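Local coordinates for myosin-2 (PDB 6IXO), which carries organelles and proteins along polarized actin cables for their segregation, binding cargo receptors through its globular tail, the domain described here, at residues Gln80-Ile85 and Asp149-Leu154; Phe103-Val108 and Asn157-Trp162. All coordinates share one frame; numbering follows the deposited sequence.

Contact 1: Gln80-Ile85 and Asp149-Leu154; sequences QVLTTI and DDFEAL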
ATOM      1  N   GLN A  80      14.743   9.336  17.729  1.00 43.81           N
ATOM      2  CA  GLN A  80      15.222   9.886  16.464  1.00 42.89           C
ATOM      3  C   GLN A  80      14.905   8.991  15.273  1.00 40.81           C
ATOM      4  O   GLN A  80      14.491   9.481  14.199  1.00 39.68           O
ATOM      5  CB  GLN A  80      16.726  10.107  16.516  1.00 48.44           C
ATOM      6  CG  GLN A  80      17.133  11.262  17.389  1.00 61.81           C
ATOM      7  CD  GLN A  80      17.422  12.493  16.578  1.00 75.22           C
ATOM      8  OE1 GLN A  80      16.685  12.830  15.645  1.00 72.80           O
ATOM      9  NE2 GLN A  80      18.519  13.165  16.907  1.00 88.55           N
ATOM     10  N   VAL A  81      15.119   7.686  15.448  1.00 36.44           N
ATOM     11  CA  VAL A  81      14.843   6.729  14.380  1.00 33.98           C
ATOM     12  C   VAL A  81      13.342   6.756  14.031  1.00 35.68           C
ATOM     13  O   VAL A  81      12.971   6.841  12.856  1.00 29.96           O
ATOM     14  CB  VAL A  81      15.280   5.291  14.770  1.00 36.68           C
ATOM     15  CG1 VAL A  81      14.600   4.262  13.868  1.00 30.58           C
ATOM     16  CG2 VAL A  81      16.778   5.174  14.644  1.00 38.76           C
ATOM     17  N   LEU A  82      12.482   6.714  15.043  1.00 36.21           N
ATOM     18  CA  LEU A  82      11.030   6.664  14.767  1.00 35.50           C
ATOM     19  C   LEU A  82      10.559   7.916  13.994  1.00 34.11           C
ATOM     20  O   LEU A  82       9.834   7.819  12.970  1.00 31.63           O
ATOM     21  CB  LEU A  82      10.258   6.523  16.082  1.00 41.75           C
ATOM     22  CG  LEU A  82      10.461   5.183  16.795  1.00 44.28           C
ATOM     23  CD1 LEU A  82      10.147   5.289  18.278  1.00 50.37           C
ATOM     24  CD2 LEU A  82       9.593   4.135  16.175  1.00 41.58           C
ATOM     25  N   THR A  83      10.978   9.078  14.488  1.00 34.80           N
ATOM     26  CA  THR A  83      10.614  10.361  13.901  1.00 41.20           C
ATOM     27  C   THR A  83      11.096  10.438  12.469  1.00 39.50           C
ATOM     28  O   THR A  83      10.357  10.863  11.571  1.00 38.90           O
ATOM     29  CB  THR A  83      11.231  11.554  14.685  1.00 38.67           C
ATOM     30  OG1 THR A  83      10.765  11.527  16.037  1.00 45.29           O
ATOM     31  CG2 THR A  83      10.809  12.883  14.035  1.00 45.18           C
ATOM     32  N   THR A  84      12.347  10.034  12.254  1.00 31.97           N
ATOM     33  CA  THR A  84      12.968  10.209  10.948  1.00 30.12           C
ATOM     34  C   THR A  84      12.310   9.308   9.916  1.00 33.03           C
ATOM     35  O   THR A  84      12.017   9.733   8.786  1.00 37.16           O
ATOM     36  CB  THR A  84      14.505   9.952  11.008  1.00 35.61           C
ATOM     37  OG1 THR A  84      15.102  10.919  11.885  1.00 38.48           O
ATOM     38  CG2 THR A  84      15.130  10.075   9.610  1.00 33.70           C
ATOM     39  N   ILE A  85      12.053   8.064  10.282  1.00 28.46           N
ATOM     40  CA  ILE A  85      11.461   7.165   9.287  1.00 26.99           C
ATOM     41  C   ILE A  85      10.083   7.689   8.899  1.00 32.85           C
ATOM     42  O   ILE A  85       9.752   7.762   7.720  1.00 28.41           O
ATOM     43  CB  ILE A  85      11.325   5.718   9.814  1.00 27.70           C
ATOM     44  CG1 ILE A  85      12.741   5.070   9.905  1.00 29.13           C
ATOM     45  CG2 ILE A  85      10.390   4.921   8.905  1.00 29.33           C
ATOM     46  CD1 ILE A  85      12.758   3.646  10.552  1.00 32.71           C
ATOM     47  N   ASP A 149       5.195  -1.296  21.066  1.00 31.29           N
ATOM     48  CA  ASP A 149       4.053  -0.422  20.704  1.00 33.23           C
ATOM     49  C   ASP A 149       4.423   0.708  19.746  1.00 34.56           C
ATOM     50  O   ASP A 149       3.665   1.000  18.802  1.00 33.21           O
ATOM     51  CB  ASP A 149       3.426   0.207  21.947  1.00 43.78           C
ATOM     52  CG  ASP A 149       2.657  -0.798  22.792  1.00 49.31           C
ATOM     53  OD1 ASP A 149       2.338  -1.904  22.291  1.00 50.54           O
ATOM     54  OD2 ASP A 149       2.349  -0.451  23.947  1.00 55.94           O
ATOM     55  N   ASP A 150       5.560   1.358  19.981  1.00 33.88           N
ATOM     56  CA  ASP A 150       5.999   2.448  19.082  1.00 29.83           C
ATOM     57  C   ASP A 150       6.251   1.954  17.649  1.00 32.95           C
ATOM     58  O   ASP A 150       5.877   2.624  16.676  1.00 36.51           O
ATOM     59  CB  ASP A 150       7.271   3.119  19.636  1.00 32.91           C
ATOM     60  CG  ASP A 150       7.008   3.954  20.920  1.00 37.77           C
ATOM     61  OD1 ASP A 150       5.839   4.254  21.215  1.00 39.67           O
ATOM     62  OD2 ASP A 150       7.978   4.280  21.630  1.00 42.83           O
ATOM     63  N   PHE A 151       6.869   0.786  17.480  1.00 29.48           N
ATOM     64  CA  PHE A 151       7.053   0.271  16.112  1.00 27.66           C
ATOM     65  C   PHE A 151       5.748  -0.226  15.483  1.00 28.54           C
ATOM     66  O   PHE A 151       5.555  -0.105  14.286  1.00 28.69           O
ATOM     67  CB  PHE A 151       8.122  -0.843  16.088  1.00 29.02           C
ATOM     68  CG  PHE A 151       9.518  -0.293  16.004  1.00 37.95           C
ATOM     69  CD1 PHE A 151       9.849   0.617  15.033  1.00 38.14           C
ATOM     70  CD2 PHE A 151      10.486  -0.653  16.911  1.00 48.16           C
ATOM     71  CE1 PHE A 151      11.107   1.170  14.955  1.00 40.39           C
ATOM     72  CE2 PHE A 151      11.762  -0.109  16.825  1.00 48.53           C
ATOM     73  CZ  PHE A 151      12.050   0.824  15.851  1.00 40.99           C
ATOM     74  N   GLU A 152       4.856  -0.770  16.292  1.00 28.53           N
ATOM     75  CA  GLU A 152       3.538  -1.104  15.799  1.00 32.08           C
ATOM     76  C   GLU A 152       2.829   0.145  15.270  1.00 30.14           C
ATOM     77  O   GLU A 152       2.274   0.149  14.149  1.00 28.08           O
ATOM     78  CB  GLU A 152       2.743  -1.757  16.924  1.00 35.53           C
ATOM     79  CG  GLU A 152       1.295  -2.083  16.579  1.00 41.01           C
ATOM     80  CD  GLU A 152       0.556  -2.699  17.775  1.00 62.79           C
ATOM     81  OE1 GLU A 152       0.476  -3.940  17.855  1.00 72.73           O
ATOM     82  OE2 GLU A 152       0.064  -1.939  18.638  1.00 70.44           O
ATOM     83  N   ALA A 153       2.884   1.224  16.051  1.00 30.57           N
ATOM     84  CA  ALA A 153       2.309   2.501  15.623  1.00 32.55           C
ATOM     85  C   ALA A 153       3.012   3.026  14.371  1.00 30.40           C
ATOM     86  O   ALA A 153       2.341   3.491  13.415  1.00 30.09           O
ATOM     87  CB  ALA A 153       2.371   3.555  16.775  1.00 28.46           C
ATOM     88  N   LEU A 154       4.343   2.943  14.338  1.00 29.24           N
ATOM     89  CA  LEU A 154       5.083   3.400  13.147  1.00 26.95           C
ATOM     90  C   LEU A 154       4.625   2.651  11.871  1.00 31.40           C
ATOM     91  O   LEU A 154       4.371   3.259  10.822  1.00 29.27           O
ATOM     92  CB  LEU A 154       6.590   3.212  13.317  1.00 28.43           C
ATOM     93  CG  LEU A 154       7.481   3.646  12.133  1.00 28.20           C
ATOM     94  CD1 LEU A 154       7.302   5.155  11.822  1.00 25.38           C
ATOM     95  CD2 LEU A 154       8.976   3.374  12.456  1.00 26.95           C
TER
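Gln80 O is gripped by two donors of Thr84, on another side of the helix that sends Leu82 against Phe151 and Leu154. Thr84 N and Thr84 OG1 approach this carbonyl from opposite faces of its plane, the hydroxyl bond being 2.8 Å long (Thr84 OG1 to Gln80 O) with its donor tilted 31° from that plane. The polar hydroxyl is thereby satisfied within its own helix, at a buried position beside helix 20-32.

The side chains meet across the contact by apolar packing, with the carboxylate of Asp150 at its margin. In Leu82, chi1 (-68°) sets CG beside the backbone N, from where the two methyls part toward different partners. CD2 reaches Phe151 CE1 at 3.5 Å and Leu154 CD2 at 3.8 Å, while CD1 lies 3.9 Å from CB of the solvent-exposed Asp150. Deeper in, Ile85 CG2 meets Leu154 CD2 at 4.1 Å, the two side chains crossing at about a right angle. An alanine in place of Leu82 would probably open a gap beside Phe151 CE1 and Leu154 CD2. Helix 97-124 receives Ile85 and Phe151 on its own side chains. The axes of the two short segments run 5° apart, 10.9 Å at closest approach: side-by-side packing of near-parallel helices, from which an all-helical bundle is built, here in a class V myosin globular tail.

Contact 2: Phe103-Val108 and Asn157-Trp162; sequences FWLANV and NIYNIW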
ATOM      1  N   PHE A 103       9.899  -0.402   0.346  1.00 28.44           N
ATOM      2  CA  PHE A 103      11.207  -0.475   1.004  1.00 27.93           C
ATOM      3  C   PHE A 103      11.054  -0.177   2.491  1.00 30.32           C
ATOM      4  O   PHE A 103      11.521  -0.944   3.358  1.00 31.56           O
ATOM      5  CB  PHE A 103      12.160   0.535   0.344  1.00 27.04           C
ATOM      6  CG  PHE A 103      13.535   0.583   0.991  1.00 27.54           C
ATOM      7  CD1 PHE A 103      14.520  -0.322   0.611  1.00 27.91           C
ATOM      8  CD2 PHE A 103      13.831   1.571   1.924  1.00 25.16           C
ATOM      9  CE1 PHE A 103      15.800  -0.277   1.201  1.00 29.46           C
ATOM     10  CE2 PHE A 103      15.138   1.641   2.499  1.00 28.68           C
ATOM     11  CZ  PHE A 103      16.095   0.714   2.119  1.00 28.66           C
ATOM     12  N   TRP A 104      10.417   0.951   2.809  1.00 25.49           N
ATOM     13  CA  TRP A 104      10.288   1.331   4.216  1.00 25.51           C
ATOM     14  C   TRP A 104       9.330   0.414   4.966  1.00 31.01           C
ATOM     15  O   TRP A 104       9.553   0.124   6.133  1.00 29.55           O
ATOM     16  CB  TRP A 104       9.878   2.813   4.357  1.00 25.30           C
ATOM     17  CG  TRP A 104      11.079   3.658   4.166  1.00 26.04           C
ATOM     18  CD1 TRP A 104      11.358   4.478   3.128  1.00 28.16           C
ATOM     19  CD2 TRP A 104      12.236   3.664   5.012  1.00 27.97           C
ATOM     20  NE1 TRP A 104      12.597   5.029   3.276  1.00 32.54           N
ATOM     21  CE2 TRP A 104      13.172   4.535   4.422  1.00 32.19           C
ATOM     22  CE3 TRP A 104      12.567   3.018   6.205  1.00 31.25           C
ATOM     23  CZ2 TRP A 104      14.412   4.787   4.990  1.00 37.39           C
ATOM     24  CZ3 TRP A 104      13.832   3.250   6.761  1.00 31.46           C
ATOM     25  CH2 TRP A 104      14.724   4.133   6.156  1.00 33.79           C
ATOM     26  N   LEU A 105       8.271  -0.061   4.310  1.00 31.44           N
ATOM     27  CA  LEU A 105       7.421  -1.065   4.949  1.00 26.84           C
ATOM     28  C   LEU A 105       8.232  -2.305   5.328  1.00 30.82           C
ATOM     29  O   LEU A 105       8.046  -2.880   6.414  1.00 30.55           O
ATOM     30  CB  LEU A 105       6.251  -1.459   4.008  1.00 24.84           C
ATOM     31  CG  LEU A 105       5.168  -0.349   3.834  1.00 31.29           C
ATOM     32  CD1 LEU A 105       4.138  -0.766   2.729  1.00 31.39           C
ATOM     33  CD2 LEU A 105       4.454  -0.067   5.153  1.00 26.33           C
ATOM     34  N   ALA A 106       9.096  -2.753   4.413  1.00 26.81           N
ATOM     35  CA  ALA A 106       9.908  -3.951   4.681  1.00 28.68           C
ATOM     36  C   ALA A 106      10.801  -3.700   5.912  1.00 30.97           C
ATOM     37  O   ALA A 106      10.942  -4.562   6.809  1.00 28.41           O
ATOM     38  CB  ALA A 106      10.760  -4.289   3.499  1.00 28.01           C
ATOM     39  N   ASN A 107      11.400  -2.515   5.948  1.00 28.29           N
ATOM     40  CA  ASN A 107      12.377  -2.221   7.003  1.00 33.33           C
ATOM     41  C   ASN A 107      11.732  -2.059   8.368  1.00 31.25           C
ATOM     42  O   ASN A 107      12.248  -2.536   9.393  1.00 29.59           O
ATOM     43  CB  ASN A 107      13.195  -0.984   6.630  1.00 31.09           C
ATOM     44  CG  ASN A 107      14.380  -1.357   5.797  1.00 32.83           C
ATOM     45  OD1 ASN A 107      15.444  -1.782   6.327  1.00 32.75           O
ATOM     46  ND2 ASN A 107      14.197  -1.328   4.474  1.00 25.34           N
ATOM     47  N   VAL A 108      10.584  -1.403   8.393  1.00 26.94           N
ATOM     48  CA  VAL A 108       9.874  -1.226   9.665  1.00 30.65           C
ATOM     49  C   VAL A 108       9.325  -2.577  10.119  1.00 31.89           C
ATOM     50  O   VAL A 108       9.334  -2.900  11.322  1.00 33.50           O
ATOM     51  CB  VAL A 108       8.761  -0.161   9.547  1.00 30.01           C
ATOM     52  CG1 VAL A 108       7.875  -0.167  10.782  1.00 28.32           C
ATOM     53  CG2 VAL A 108       9.401   1.229   9.350  1.00 29.24           C
ATOM     54  N   ASN A 157       1.218   3.859  10.858  1.00 27.21           N
ATOM     55  CA  ASN A 157       1.341   5.216  10.345  1.00 26.22           C
ATOM     56  C   ASN A 157       1.902   5.224   8.956  1.00 28.26           C
ATOM     57  O   ASN A 157       1.310   5.839   8.061  1.00 28.26           O
ATOM     58  CB  ASN A 157       2.222   6.091  11.284  1.00 25.60           C
ATOM     59  CG  ASN A 157       1.522   6.396  12.559  1.00 32.14           C
ATOM     60  OD1 ASN A 157       0.328   6.070  12.690  1.00 31.77           O
ATOM     61  ND2 ASN A 157       2.223   7.014  13.523  1.00 34.84           N
ATOM     62  N   ILE A 158       3.024   4.551   8.729  1.00 27.38           N
ATOM     63  CA  ILE A 158       3.623   4.689   7.396  1.00 24.79           C
ATOM     64  C   ILE A 158       2.790   3.884   6.370  1.00 28.13           C
ATOM     65  O   ILE A 158       2.738   4.249   5.199  1.00 25.62           O
ATOM     66  CB  ILE A 158       5.132   4.271   7.337  1.00 27.02           C
ATOM     67  CG1 ILE A 158       5.372   2.802   7.702  1.00 25.08           C
ATOM     68  CG2 ILE A 158       5.967   5.232   8.163  1.00 27.49           C
ATOM     69  CD1 ILE A 158       6.681   2.293   7.073  1.00 22.12           C
ATOM     70  N   TYR A 159       2.098   2.848   6.816  1.00 22.22           N
ATOM     71  CA  TYR A 159       1.229   2.099   5.882  1.00 25.70           C
ATOM     72  C   TYR A 159       0.104   3.053   5.393  1.00 25.54           C
ATOM     73  O   TYR A 159      -0.205   3.130   4.181  1.00 24.75           O
ATOM     74  CB  TYR A 159       0.624   0.876   6.558  1.00 24.26           C
ATOM     75  CG  TYR A 159      -0.294   0.125   5.587  1.00 24.78           C
ATOM     76  CD1 TYR A 159       0.249  -0.743   4.661  1.00 23.00           C
ATOM     77  CD2 TYR A 159      -1.671   0.292   5.615  1.00 28.33           C
ATOM     78  CE1 TYR A 159      -0.563  -1.451   3.733  1.00 22.88           C
ATOM     79  CE2 TYR A 159      -2.526  -0.396   4.692  1.00 24.22           C
ATOM     80  CZ  TYR A 159      -1.960  -1.244   3.763  1.00 25.74           C
ATOM     81  OH  TYR A 159      -2.749  -1.972   2.893  1.00 27.30           O
ATOM     82  N   ASN A 160      -0.477   3.792   6.339  1.00 23.37           N
ATOM     83  CA  ASN A 160      -1.582   4.704   5.989  1.00 29.68           C
ATOM     84  C   ASN A 160      -1.142   5.932   5.234  1.00 31.24           C
ATOM     85  O   ASN A 160      -1.846   6.425   4.353  1.00 26.15           O
ATOM     86  CB  ASN A 160      -2.321   5.086   7.249  1.00 26.95           C
ATOM     87  CG  ASN A 160      -3.378   4.091   7.570  1.00 33.60           C
ATOM     88  OD1 ASN A 160      -4.430   4.096   6.943  1.00 30.16           O
ATOM     89  ND2 ASN A 160      -3.096   3.171   8.494  1.00 22.85           N
ATOM     90  N   ILE A 161       0.009   6.459   5.596  1.00 22.70           N
ATOM     91  CA  ILE A 161       0.553   7.617   4.884  1.00 25.87           C
ATOM     92  C   ILE A 161       0.803   7.236   3.420  1.00 29.60           C
ATOM     93  O   ILE A 161       0.433   7.956   2.472  1.00 25.92           O
ATOM     94  CB  ILE A 161       1.840   8.097   5.532  1.00 23.62           C
ATOM     95  CG1 ILE A 161       1.530   8.813   6.865  1.00 25.91           C
ATOM     96  CG2 ILE A 161       2.630   9.039   4.590  1.00 24.33           C
ATOM     97  CD1 ILE A 161       2.806   9.030   7.762  1.00 29.57           C
ATOM     98  N   TRP A 162       1.410   6.076   3.242  1.00 24.48           N
ATOM     99  CA  TRP A 162       1.753   5.591   1.910  1.00 24.65           C
ATOM    100  C   TRP A 162       0.514   5.275   1.083  1.00 28.52           C
ATOM    101  O   TRP A 162       0.423   5.658  -0.074  1.00 25.46           O
ATOM    102  CB  TRP A 162       2.600   4.344   2.025  1.00 23.15           C
ATOM    103  CG  TRP A 162       3.129   3.799   0.704  1.00 20.08           C
ATOM    104  CD1 TRP A 162       3.932   4.457  -0.212  1.00 21.75           C
ATOM    105  CD2 TRP A 162       2.910   2.497   0.187  1.00 19.49           C
ATOM    106  NE1 TRP A 162       4.244   3.606  -1.251  1.00 21.98           N
ATOM    107  CE2 TRP A 162       3.635   2.393  -1.021  1.00 19.63           C
ATOM    108  CE3 TRP A 162       2.178   1.393   0.631  1.00 23.33           C
ATOM    109  CZ2 TRP A 162       3.637   1.236  -1.794  1.00 20.92           C
ATOM    110  CZ3 TRP A 162       2.203   0.223  -0.131  1.00 24.06           C
ATOM    111  CH2 TRP A 162       2.927   0.152  -1.322  1.00 23.27           C
TER
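Two aromatic rings flank Leu105: its CD1 sits 3.6 Å from Trp162 CE3, meeting that ring obliquely, and its CD2 lies at the edge of the Tyr159 ring, near its plane. Within segment 103-108, the Phe103 ring carries Asn107 ND2 over the centre of one face, 3.5 Å above the plane, and has Trp104 CE2 in plane at its edge. Phe103 CD2 in turn lies over one face of the Trp104 ring, offset toward the rim.

Asn107 ND2 also donates to Phe103 O (2.9 Å), from above the carbonyl plane, and to Val51 O, while Asn107 OD1 accepts from Ala55 N; these bonds would hold the buried amide against turning. Trp162 NE1 is satisfied by Leu97 O.

Ile158 fills the middle. Its CG1 stands between the backbone N and the carbonyl carbon (chi1 61°), and the methyl beyond it, Ile158 CD1, packs against Val108 CG2 and Trp104 O, both at 3.7 Å, and Leu105 CD2 at 3.8 Å. The side chains of Leu105 and Val108 run alongside that of Ile158, pointing the other way. With short-segment axes 10.2 Å apart and running at 169°, this is the antiparallel, mainly apolar helix pairing expected in the core of an all-helical bundle, here in the myosin tail's cargo-binding domain.

Overall arrangement
Helix 134-180 serves both contacts, pairing with helix 71-90 in contact 1 and with helix 97-124 in contact 2. Helices 71-90 and 97-124 follow one another in the chain, and the near-parallel and antiparallel segment axes make the three an up-down-up group. The centres lie about 10 Å apart, and the two patches fuse where Ile85 and Leu154 both meet Val108 and Ile85 also touches Trp104. Their depth differs. Contact 1 reaches the surface at Asp150, although most of its touching residues are buried, whereas every touching residue of contact 2 is buried, nearer the centre of the chain, and polar groups such as Asn107 and Trp162 NE1 find partners elsewhere in the fold.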